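Local coordinates for hdh assembly factor Kustc1130 (Kuenenia stuttgartiensis, PDB 6HIF), which probably helps assemble hydrazine dehydrogenase (HDH) in an anammox bacterium and packs against another protein in the crystal, at residues Ile75-His86 against Val99-His109. Numbering follows the deposited sequence.
Sequences ISVHEHGGQSAH and VSLDLGAKARH. With SO4 (sulfate ion), chain B; SO4 (sulfate ion), chain C.
Leu103 drives its two methyls into different neighbours: CD1 rests 3.8 Å from Ala85 CB and also meets Val77 CG1, while CD2 slides past the Glu79 carboxylate, 3.8 Å from OE1. Leu103 CG stands anti to its own carbonyl carbon (chi1 -85°), and the second torsion then spreads the two methyls over the hairpin. Further along, Leu101 CD1 slants over Val77 CG2 at 3.8 Å and reaches Ile75 CG2, and Ile75 CD1 meets Val99 CG2 tip to tip. Strands 75-79 and 99-102 belong to two different sheets, and their axes pass 9.3 Å apart at 40°; this is face-to-face packing of a beta-sandwich, with Leu33 and Ala37 of strand 31-39 adding to the same apolar layer. At the hairpin turn the contact becomes polar. The Glu79 chain bends at chi2, and His109 NE2 donates to OE2 over 2.7 Å, nearly along the C-O axis and in the ring plane, although the bond is bent at the hydrogen and the carboxylate is turned 43° from that plane. Gly81 N adds a weak bond to OE2. Beside them, Gln83 crosses the Lys106 chain obliquely, its amide against the lysine methylenes. On the hairpin's other face, His86 hydrogen-bonds one sulfate through ND1 and another through NE2, both probably from the crystallisation liquor.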
loop_
_atom_site.group_PDB
_atom_site.type_symbol
_atom_site.label_atom_id
_atom_site.label_comp_id
_atom_site.label_asym_id
_atom_site.label_seq_id
_atom_site.Cartn_x
_atom_site.Cartn_y
_atom_site.Cartn_z
ATOM N N ILE Y 75 46.284 -70.092 0.695
ATOM C CA ILE Y 75 45.593 -70.168 -0.583
ATOM C C ILE Y 75 46.031 -71.457 -1.275
ATOM O O ILE Y 75 47.225 -71.744 -1.361
ATOM C CB ILE Y 75 45.878 -68.929 -1.459
ATOM C CG1 ILE Y 75 45.638 -67.618 -0.706
ATOM C CG2 ILE Y 75 45.082 -68.978 -2.756
ATOM C CD1 ILE Y 75 46.301 -66.417 -1.343
ATOM N N SER Y 76 45.046 -72.227 -1.749
ATOM C CA SER Y 76 45.315 -73.421 -2.532
ATOM C C SER Y 76 44.378 -73.469 -3.735
ATOM O O SER Y 76 43.162 -73.349 -3.589
ATOM C CB SER Y 76 45.216 -74.665 -1.688
ATOM O OG SER Y 76 43.910 -74.814 -1.158
ATOM N N VAL Y 77 44.976 -73.632 -4.921
ATOM C CA VAL Y 77 44.232 -73.733 -6.164
ATOM C C VAL Y 77 44.370 -75.159 -6.694
ATOM O O VAL Y 77 45.477 -75.616 -6.970
ATOM C CB VAL Y 77 44.705 -72.685 -7.193
ATOM C CG1 VAL Y 77 43.902 -72.750 -8.483
ATOM C CG2 VAL Y 77 44.672 -71.275 -6.621
ATOM N N HIS Y 78 43.229 -75.849 -6.812
ATOM C CA HIS Y 78 43.168 -77.212 -7.314
ATOM C C HIS Y 78 42.309 -77.247 -8.575
ATOM O O HIS Y 78 41.302 -76.545 -8.658
ATOM C CB HIS Y 78 42.618 -78.149 -6.226
ATOM C CG HIS Y 78 43.625 -78.575 -5.209
ATOM N ND1 HIS Y 78 43.786 -79.896 -4.837
ATOM C CD2 HIS Y 78 44.527 -77.872 -4.489
ATOM C CE1 HIS Y 78 44.740 -79.986 -3.931
ATOM N NE2 HIS Y 78 45.212 -78.759 -3.701
ATOM N N GLU Y 79 42.723 -78.068 -9.549
ATOM C CA GLU Y 79 41.988 -78.254 -10.793
ATOM C C GLU Y 79 42.028 -79.729 -11.194
ATOM O O GLU Y 79 43.009 -80.420 -10.920
ATOM C CB GLU Y 79 42.465 -77.252 -11.852
ATOM C CG GLU Y 79 42.611 -77.816 -13.253
ATOM C CD GLU Y 79 43.989 -78.383 -13.542
ATOM O OE1 GLU Y 79 44.945 -77.987 -12.852
ATOM O OE2 GLU Y 79 44.104 -79.219 -14.452
ATOM N N HIS Y 80 40.954 -80.179 -11.862
ATOM C CA HIS Y 80 40.616 -81.584 -12.057
ATOM C C HIS Y 80 41.696 -82.358 -12.815
ATOM O O HIS Y 80 41.643 -83.585 -12.878
ATOM C CB HIS Y 80 39.225 -81.723 -12.700
ATOM C CG HIS Y 80 38.119 -81.911 -11.710
ATOM N ND1 HIS Y 80 37.801 -83.150 -11.174
ATOM C CD2 HIS Y 80 37.256 -81.029 -11.155
ATOM C CE1 HIS Y 80 36.794 -83.021 -10.331
ATOM N NE2 HIS Y 80 36.441 -81.729 -10.304
ATOM N N GLY Y 81 42.676 -81.642 -13.378
ATOM C CA GLY Y 81 43.789 -82.271 -14.071
ATOM C C GLY Y 81 44.773 -82.929 -13.106
ATOM O O GLY Y 81 45.431 -83.906 -13.456
ATOM N N GLY Y 82 44.866 -82.376 -11.892
ATOM C CA GLY Y 82 45.737 -82.904 -10.856
ATOM C C GLY Y 82 46.862 -81.936 -10.498
ATOM O O GLY Y 82 47.832 -82.323 -9.850
ATOM N N GLN Y 83 46.714 -80.676 -10.926
ATOM C CA GLN Y 83 47.713 -79.643 -10.694
ATOM C C GLN Y 83 47.256 -78.750 -9.545
ATOM O O GLN Y 83 46.064 -78.484 -9.398
ATOM C CB GLN Y 83 47.947 -78.835 -11.971
ATOM C CG GLN Y 83 48.664 -79.614 -13.065
ATOM C CD GLN Y 83 50.123 -79.845 -12.748
ATOM O OE1 GLN Y 83 50.767 -79.054 -12.062
ATOM N NE2 GLN Y 83 50.662 -80.940 -13.251
ATOM N N SER Y 84 48.223 -78.295 -8.741
ATOM C CA SER Y 84 47.932 -77.494 -7.563
ATOM C C SER Y 84 48.947 -76.364 -7.414
ATOM O O SER Y 84 50.103 -76.502 -7.811
ATOM C CB SER Y 84 47.858 -78.348 -6.318
ATOM O OG SER Y 84 49.093 -79.001 -6.064
ATOM N N ALA Y 85 48.484 -75.246 -6.847
ATOM C CA ALA Y 85 49.341 -74.124 -6.501
ATOM C C ALA Y 85 48.992 -73.648 -5.093
ATOM O O ALA Y 85 47.817 -73.607 -4.727
ATOM C CB ALA Y 85 49.185 -73.019 -7.517
ATOM N N HIS Y 86 50.027 -73.296 -4.318
ATOM C CA HIS Y 86 49.868 -72.902 -2.926
ATOM C C HIS Y 86 50.594 -71.586 -2.659
ATOM O O HIS Y 86 51.671 -71.346 -3.197
ATOM C CB HIS Y 86 50.369 -74.010 -1.986
ATOM C CG HIS Y 86 49.673 -75.316 -2.172
ATOM N ND1 HIS Y 86 50.190 -76.324 -2.963
ATOM C CD2 HIS Y 86 48.504 -75.783 -1.683
ATOM C CE1 HIS Y 86 49.373 -77.357 -2.951
ATOM N NE2 HIS Y 86 48.330 -77.049 -2.172
ATOM N N VAL Y 99 46.295 -61.824 -6.055
ATOM C CA VAL Y 99 47.243 -62.922 -6.127
ATOM C C VAL Y 99 47.031 -63.648 -7.451
ATOM O O VAL Y 99 45.900 -63.968 -7.825
ATOM C CB VAL Y 99 47.126 -63.862 -4.910
ATOM C CG1 VAL Y 99 47.880 -65.168 -5.113
ATOM C CG2 VAL Y 99 47.582 -63.184 -3.629
ATOM N N SER Y 100 48.142 -63.876 -8.162
ATOM C CA SER Y 100 48.111 -64.537 -9.456
ATOM C C SER Y 100 48.973 -65.793 -9.404
ATOM O O SER Y 100 50.190 -65.706 -9.251
ATOM C CB SER Y 100 48.576 -63.604 -10.539
ATOM O OG SER Y 100 47.920 -63.899 -11.760
ATOM N N LEU Y 101 48.322 -66.954 -9.525
ATOM C CA LEU Y 101 49.011 -68.232 -9.431
ATOM C C LEU Y 101 48.889 -68.972 -10.761
ATOM O O LEU Y 101 47.780 -69.192 -11.251
ATOM C CB LEU Y 101 48.411 -69.050 -8.281
ATOM C CG LEU Y 101 48.628 -68.482 -6.878
ATOM C CD1 LEU Y 101 47.674 -69.127 -5.886
ATOM C CD2 LEU Y 101 50.072 -68.646 -6.422
ATOM N N ASP Y 102 50.044 -69.335 -11.334
ATOM C CA ASP Y 102 50.089 -70.099 -12.570
ATOM C C ASP Y 102 50.348 -71.568 -12.249
ATOM O O ASP Y 102 51.261 -71.888 -11.493
ATOM C CB ASP Y 102 51.142 -69.559 -13.537
ATOM C CG ASP Y 102 50.992 -70.124 -14.939
ATOM O OD1 ASP Y 102 50.041 -69.710 -15.632
ATOM O OD2 ASP Y 102 51.818 -70.982 -15.323
ATOM N N LEU Y 103 49.543 -72.451 -12.852
ATOM C CA LEU Y 103 49.577 -73.871 -12.535
ATOM C C LEU Y 103 50.288 -74.642 -13.643
ATOM O O LEU Y 103 50.304 -75.870 -13.631
ATOM C CB LEU Y 103 48.146 -74.381 -12.336
ATOM C CG LEU Y 103 47.567 -74.197 -10.935
ATOM C CD1 LEU Y 103 47.129 -72.755 -10.705
ATOM C CD2 LEU Y 103 46.399 -75.147 -10.709
ATOM N N GLY Y 104 50.877 -73.907 -14.594
ATOM C CA GLY Y 104 51.671 -74.509 -15.652
ATOM C C GLY Y 104 50.815 -74.961 -16.833
ATOM O O GLY Y 104 49.594 -74.804 -16.820
ATOM N N ALA Y 105 51.487 -75.539 -17.838
ATOM C CA ALA Y 105 50.877 -75.895 -19.110
ATOM C C ALA Y 105 50.007 -77.143 -18.974
ATOM O O ALA Y 105 49.119 -77.369 -19.794
ATOM C CB ALA Y 105 51.947 -76.079 -20.155
ATOM N N LYS Y 106 50.264 -77.936 -17.927
ATOM C CA LYS Y 106 49.543 -79.179 -17.692
ATOM C C LYS Y 106 48.124 -78.881 -17.215
ATOM O O LYS Y 106 47.276 -79.770 -17.215
ATOM C CB LYS Y 106 50.289 -80.060 -16.684
ATOM C CG LYS Y 106 51.591 -80.684 -17.175
ATOM C CD LYS Y 106 52.443 -81.232 -16.044
ATOM C CE LYS Y 106 53.809 -81.725 -16.476
ATOM N NZ LYS Y 106 53.723 -83.024 -17.181
ATOM N N ALA Y 107 47.873 -77.625 -16.824
ATOM C CA ALA Y 107 46.586 -77.212 -16.286
ATOM C C ALA Y 107 45.666 -76.710 -17.398
ATOM O O ALA Y 107 44.559 -76.254 -17.125
ATOM C CB ALA Y 107 46.795 -76.158 -15.228
ATOM N N ARG Y 108 46.135 -76.802 -18.650
ATOM C CA ARG Y 108 45.399 -76.322 -19.809
ATOM C C ARG Y 108 44.697 -77.499 -20.477
ATOM O O ARG Y 108 45.357 -78.427 -20.946
ATOM C CB ARG Y 108 46.372 -75.643 -20.776
ATOM C CG ARG Y 108 45.743 -74.567 -21.648
ATOM C CD ARG Y 108 46.800 -73.904 -22.505
ATOM N NE ARG Y 108 46.266 -72.837 -23.341
ATOM C CZ ARG Y 108 46.996 -72.097 -24.169
ATOM N NH1 ARG Y 108 48.291 -72.337 -24.309
ATOM N NH2 ARG Y 108 46.428 -71.119 -24.851
ATOM N N HIS Y 109 43.360 -77.446 -20.518
ATOM C CA HIS Y 109 42.561 -78.581 -20.954
ATOM C C HIS Y 109 41.678 -78.202 -22.141
ATOM O O HIS Y 109 41.094 -77.121 -22.154
ATOM C CB HIS Y 109 41.754 -79.156 -19.781
ATOM C CG HIS Y 109 42.606 -79.765 -18.718
ATOM N ND1 HIS Y 109 43.375 -80.895 -18.942
ATOM C CD2 HIS Y 109 42.810 -79.415 -17.432
ATOM C CE1 HIS Y 109 44.014 -81.215 -17.834
ATOM N NE2 HIS Y 109 43.686 -80.319 -16.896
HETATM S S SO4 B . 53.017 -75.085 -4.834
HETATM O O1 SO4 B . 54.358 -75.393 -5.381
HETATM O O2 SO4 B . 52.660 -73.682 -5.142
HETATM O O3 SO4 B . 52.008 -75.984 -5.439
HETATM O O4 SO4 B . 53.049 -75.279 -3.367
HETATM S S SO4 C . 44.704 -78.413 0.005
HETATM O O1 SO4 C . 43.437 -77.701 -0.276
HETATM O O2 SO4 C . 45.815 -77.789 -0.744
HETATM O O3 SO4 C . 44.997 -78.338 1.455
HETATM O O4 SO4 C . 44.576 -79.828 -0.413
#